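Local structure of protein yciO (Escherichia coli, 1K7J) at residues G62-L67 / L111-R116; N83-L88 / I185-D190. The protein is of unknown function but may bind double-stranded RNA. One frame throughout, in Å; residues are numbered along the deposited sequence.

Overall arrangement
Both contacts touch the same mixed sheet, and their centres lie about 17 Å apart. Each is partly buried, with a buried apolar side (F65 and L111 in contact 1, A85 and L187 in contact 2) and an exposed one (G62, D190). Contact 1 sets one loop beside another at the entry to strands 66-68 and 118-122, through one phenylalanine-leucine pair, a water and a crossing of amide side chains. Contact 2 lays helix 83-90 against the turn after strand 183-186, with L88 partly exposed and an aspartate and a water on the exposed side. R116 ties them together: its NH1 forms a salt bridge to D186 OD2 at 2.8 Å, and its NH2 a probable hydrogen bond to T188 OG1.

Contact 1. Residues G62-L67 / L111-R116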
# COMPACT_ATOMS: atom_id res chain seq x y z
N GLY A 62 -10.05 -7.51 -12.05
CA GLY A 62 -10.12 -8.31 -10.84
C GLY A 62 -8.96 -8.06 -9.90
O GLY A 62 -8.83 -8.76 -8.89
N HIS A 63 -8.11 -7.09 -10.22
CA HIS A 63 -6.98 -6.80 -9.36
C HIS A 63 -7.43 -5.96 -8.18
O HIS A 63 -8.13 -4.96 -8.33
CB HIS A 63 -5.88 -6.07 -10.13
CG HIS A 63 -4.53 -6.17 -9.50
ND1 HIS A 63 -4.22 -5.58 -8.29
CD2 HIS A 63 -3.41 -6.84 -9.88
CE1 HIS A 63 -2.98 -5.87 -7.96
NE2 HIS A 63 -2.46 -6.63 -8.91
N ASN A 64 -7.03 -6.39 -6.99
CA ASN A 64 -7.39 -5.73 -5.75
C ASN A 64 -6.65 -4.44 -5.44
O ASN A 64 -5.52 -4.24 -5.88
CB ASN A 64 -7.16 -6.69 -4.58
CG ASN A 64 -8.17 -7.81 -4.52
OD1 ASN A 64 -9.28 -7.63 -4.05
ND2 ASN A 64 -7.78 -8.98 -5.02
N PHE A 65 -7.32 -3.57 -4.70
CA PHE A 65 -6.70 -2.34 -4.23
C PHE A 65 -5.95 -2.81 -3.00
O PHE A 65 -6.02 -3.99 -2.64
CB PHE A 65 -7.76 -1.32 -3.80
CG PHE A 65 -8.29 -0.48 -4.92
CD1 PHE A 65 -7.50 0.50 -5.51
CD2 PHE A 65 -9.59 -0.66 -5.39
CE1 PHE A 65 -7.99 1.28 -6.55
CE2 PHE A 65 -10.09 0.12 -6.42
CZ PHE A 65 -9.29 1.09 -7.00
N THR A 66 -5.25 -1.90 -2.34
CA THR A 66 -4.51 -2.25 -1.14
C THR A 66 -4.81 -1.23 -0.05
O THR A 66 -4.93 -0.04 -0.33
CB THR A 66 -2.98 -2.25 -1.38
OG1 THR A 66 -2.65 -3.25 -2.35
CG2 THR A 66 -2.23 -2.54 -0.09
N LEU A 67 -4.96 -1.71 1.17
CA LEU A 67 -5.15 -0.81 2.29
C LEU A 67 -3.86 -0.94 3.08
O LEU A 67 -3.52 -2.03 3.55
CB LEU A 67 -6.35 -1.21 3.16
CG LEU A 67 -7.74 -0.95 2.59
CD1 LEU A 67 -8.79 -1.29 3.63
CD2 LEU A 67 -7.88 0.52 2.17
N LEU A 111 -14.07 0.26 -3.26
CA LEU A 111 -12.70 -0.21 -3.11
C LEU A 111 -12.59 -1.73 -3.05
O LEU A 111 -11.49 -2.28 -3.12
CB LEU A 111 -12.07 0.40 -1.86
CG LEU A 111 -11.99 1.92 -1.85
CD1 LEU A 111 -11.34 2.39 -0.56
CD2 LEU A 111 -11.19 2.41 -3.06
N LEU A 112 -13.73 -2.41 -2.94
CA LEU A 112 -13.74 -3.86 -2.87
C LEU A 112 -13.90 -4.48 -4.25
O LEU A 112 -14.60 -3.93 -5.11
CB LEU A 112 -14.87 -4.33 -1.95
CG LEU A 112 -14.80 -3.84 -0.50
CD1 LEU A 112 -15.99 -4.37 0.28
CD2 LEU A 112 -13.50 -4.28 0.14
N GLN A 113 -13.25 -5.61 -4.47
CA GLN A 113 -13.32 -6.30 -5.75
C GLN A 113 -14.79 -6.57 -6.06
O GLN A 113 -15.51 -7.16 -5.26
CB GLN A 113 -12.51 -7.60 -5.70
CG GLN A 113 -11.95 -8.02 -7.05
CD GLN A 113 -13.00 -8.60 -7.97
OE1 GLN A 113 -12.94 -8.42 -9.19
NE2 GLN A 113 -13.96 -9.31 -7.39
N GLU A 114 -15.22 -6.13 -7.24
CA GLU A 114 -16.60 -6.27 -7.69
C GLU A 114 -17.29 -7.59 -7.37
O GLU A 114 -18.40 -7.60 -6.83
CB GLU A 114 -16.66 -6.01 -9.20
CG GLU A 114 -15.73 -6.91 -10.01
CD GLU A 114 -15.60 -6.48 -11.45
OE1 GLU A 114 -15.15 -5.33 -11.70
OE2 GLU A 114 -15.94 -7.28 -12.35
N LYS A 115 -16.63 -8.70 -7.69
CA LYS A 115 -17.23 -10.01 -7.48
C LYS A 115 -16.92 -10.69 -6.14
O LYS A 115 -17.82 -11.20 -5.48
CB LYS A 115 -16.81 -10.94 -8.62
CG LYS A 115 -17.53 -12.28 -8.64
CD LYS A 115 -17.10 -13.12 -9.83
CE LYS A 115 -17.87 -14.43 -9.88
NZ LYS A 115 -17.73 -15.20 -8.62
N ARG A 116 -15.65 -10.67 -5.74
CA ARG A 116 -15.24 -11.32 -4.51
C ARG A 116 -15.31 -10.46 -3.24
O ARG A 116 -15.23 -10.99 -2.13
CB ARG A 116 -13.82 -11.87 -4.69
CG ARG A 116 -13.66 -12.74 -5.94
CD ARG A 116 -12.45 -13.64 -5.79
NE ARG A 116 -12.58 -14.43 -4.56
CZ ARG A 116 -11.59 -14.68 -3.72
NH1 ARG A 116 -10.36 -14.22 -3.97
NH2 ARG A 116 -11.83 -15.38 -2.62
O HOH W 1 -10.02 -4.37 -4.01
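Water 1 accepts the backbone N-H of F65, at 2.9 Å from F65 N, and lies 2.7 Å from L111 O, to which it probably donates. The water bridges the two backbones, whose nearest alpha carbons, those of N64 and Q113, are 6.0 Å apart. The same carbonyl oxygen meets the phenylalanine ring as well, L111 O standing 3.4 Å from F65 CD2. With CG of F65 turned beside its own backbone N (chi1 -86°), the ring extends to L111, whose CD2 methyl sits over one ring face, 4.1 Å above the plane and displaced toward the rim. M50 of helix 47-57 and L141 of strand 140-144 touch both of these residues, so the pair belongs to a larger apolar cluster.

Farther along, the evidence is mostly van der Waals. The side chains of N64 and Q113 cross at about a right angle, their amide planes 71° apart, and the aliphatic CB and CG of Q113 rest against the amide of N64. The bend at chi2 of Q113 then carries its amide over G62, bringing Q113 CD 4.1 Å from G62 CA. On the loop's other flank, H63 ND1 donates to N64 O at 3.0 Å; the carbonyl oxygen lies within 9° of the imidazole plane, which helps set how that ring is turned.

From F65 on, the chain pairs with strand 118-122: F65 and L67 exchange backbone bonds with G120, and L67 also with R122. The chain before strand 66-68 and residues 111-116 thus lead, from the same end, into the adjacent parallel strands 66-68 and 118-122 within the mixed sheet of this YrdC-like alpha/beta fold.

Contact 2. Residues N83-L88 / I185-D190; sequences NVAFRL and IDLTDD
Helix-on-turn packing joins residues 83-88, the first turns of helix 83-90, to the chain leaving strand 183-186, near the end of the sheet that strand 193-196 closes. L187 carries the apolar half. Its CG is placed beside the backbone N (chi1 -65°), and the two methyls divide the helix between them: L187 CD1 lies 4.1 Å from A85 CB, while L187 CD2 lies 4.0 Å from L88 CD1, the two leucine side chains crossing at a slant. F99 and L101 of strand 97-102 also touch L187, and L101 touches A85, so L187 lies between helix and sheet; P192 touches both L187 and L88.

The turn belongs to a beta-hairpin: strands 183-186 and 193-196 run antiparallel, D186 pairs with V193 through the backbone, and residues 187-192 make the connection. An Asx turn shapes its start. D186 OD1 takes two donors, T188 N at 2.8 Å with an N-H...O angle of 153° and T188 OG1 at 2.6 Å, the hydroxyl arriving on the syn side of the carboxylate. Two successive residues of positive phi, D189 and D190, then bend the chain back toward the helix.

Toward solvent, the carboxylate of D190 lies alongside V84, with D190 OD1 3.6 Å from V84 CB and CG2 of V84 near both D190 CG and OD2. The polar link here is indirect: water 2 accepts from V84 N at 3.0 Å and donates to D190 OD2 at 3.1 Å, using a backbone N-H of the first helical turn. D82 takes the next N-H, that of A85, through its OD1; its other oxygen comes close to D190 OD1, a neighbourhood of like charge that the helix start may partly offset.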
# COMPACT_ATOMS: atom_id res chain seq x y z
N ASN A 83 -9.50 -17.57 12.29
CA ASN A 83 -8.37 -18.23 12.93
C ASN A 83 -7.19 -18.52 12.02
O ASN A 83 -6.05 -18.20 12.35
CB ASN A 83 -8.82 -19.54 13.59
CG ASN A 83 -7.70 -20.22 14.35
OD1 ASN A 83 -7.23 -19.72 15.38
ND2 ASN A 83 -7.26 -21.37 13.85
N VAL A 84 -7.46 -19.14 10.87
CA VAL A 84 -6.40 -19.49 9.93
C VAL A 84 -5.61 -18.26 9.50
O VAL A 84 -4.37 -18.25 9.56
CB VAL A 84 -6.98 -20.19 8.68
CG1 VAL A 84 -5.91 -20.33 7.61
CG2 VAL A 84 -7.50 -21.57 9.07
N ALA A 85 -6.32 -17.22 9.09
CA ALA A 85 -5.68 -15.98 8.64
C ALA A 85 -4.90 -15.30 9.76
O ALA A 85 -3.78 -14.84 9.56
CB ALA A 85 -6.72 -15.03 8.08
N PHE A 86 -5.50 -15.24 10.95
CA PHE A 86 -4.86 -14.60 12.09
C PHE A 86 -3.52 -15.24 12.44
O PHE A 86 -2.51 -14.54 12.58
CB PHE A 86 -5.76 -14.65 13.31
CG PHE A 86 -5.18 -13.96 14.51
CD1 PHE A 86 -5.05 -12.58 14.54
CD2 PHE A 86 -4.73 -14.70 15.60
CE1 PHE A 86 -4.48 -11.93 15.64
CE2 PHE A 86 -4.15 -14.07 16.70
CZ PHE A 86 -4.03 -12.69 16.72
N ARG A 87 -3.52 -16.56 12.58
CA ARG A 87 -2.30 -17.27 12.93
C ARG A 87 -1.19 -17.08 11.90
O ARG A 87 -0.02 -16.91 12.26
CB ARG A 87 -2.59 -18.76 13.10
CG ARG A 87 -3.56 -19.08 14.22
CD ARG A 87 -3.52 -20.57 14.53
NE ARG A 87 -2.19 -20.96 14.98
CZ ARG A 87 -1.74 -22.21 15.01
NH1 ARG A 87 -2.51 -23.21 14.60
NH2 ARG A 87 -0.51 -22.46 15.43
N LEU A 88 -1.55 -17.09 10.63
CA LEU A 88 -0.56 -16.91 9.58
C LEU A 88 -0.00 -15.50 9.56
O LEU A 88 1.21 -15.30 9.46
CB LEU A 88 -1.17 -17.26 8.22
CG LEU A 88 -1.33 -18.76 7.96
CD1 LEU A 88 -2.19 -19.00 6.72
CD2 LEU A 88 0.04 -19.40 7.80
N ILE A 185 -0.53 -13.03 -0.92
CA ILE A 185 -1.16 -14.28 -0.52
C ILE A 185 -2.65 -14.07 -0.35
O ILE A 185 -3.07 -13.16 0.37
CB ILE A 185 -0.62 -14.77 0.85
CG1 ILE A 185 0.91 -14.88 0.83
CG2 ILE A 185 -1.24 -16.13 1.19
CD1 ILE A 185 1.45 -15.91 -0.13
N ASP A 186 -3.46 -14.88 -1.02
CA ASP A 186 -4.90 -14.79 -0.88
C ASP A 186 -5.22 -15.73 0.28
O ASP A 186 -4.92 -16.92 0.21
CB ASP A 186 -5.61 -15.26 -2.15
CG ASP A 186 -7.12 -15.11 -2.07
OD1 ASP A 186 -7.70 -15.39 -1.00
OD2 ASP A 186 -7.73 -14.71 -3.09
N LEU A 187 -5.81 -15.20 1.34
CA LEU A 187 -6.13 -16.00 2.52
C LEU A 187 -7.60 -16.38 2.65
O LEU A 187 -8.00 -16.98 3.65
CB LEU A 187 -5.68 -15.27 3.79
CG LEU A 187 -4.18 -15.03 3.96
CD1 LEU A 187 -3.93 -14.19 5.22
CD2 LEU A 187 -3.46 -16.37 4.06
N THR A 188 -8.41 -16.04 1.65
CA THR A 188 -9.83 -16.37 1.72
C THR A 188 -10.06 -17.88 1.59
O THR A 188 -9.20 -18.61 1.09
CB THR A 188 -10.64 -15.62 0.64
OG1 THR A 188 -10.19 -16.01 -0.66
CG2 THR A 188 -10.46 -14.11 0.80
N ASP A 189 -11.22 -18.33 2.05
CA ASP A 189 -11.59 -19.74 2.01
C ASP A 189 -10.59 -20.61 2.78
O ASP A 189 -10.51 -21.82 2.54
CB ASP A 189 -11.70 -20.22 0.56
CG ASP A 189 -12.78 -19.50 -0.21
OD1 ASP A 189 -13.93 -19.46 0.28
OD2 ASP A 189 -12.49 -18.98 -1.31
N ASP A 190 -9.85 -19.99 3.69
CA ASP A 190 -8.85 -20.68 4.51
C ASP A 190 -7.92 -21.54 3.68
O ASP A 190 -7.39 -22.55 4.15
CB ASP A 190 -9.52 -21.53 5.59
CG ASP A 190 -10.15 -20.70 6.67
OD1 ASP A 190 -9.90 -19.47 6.69
OD2 ASP A 190 -10.88 -21.25 7.52
O HOH W 2 -10.23 -20.23 10.33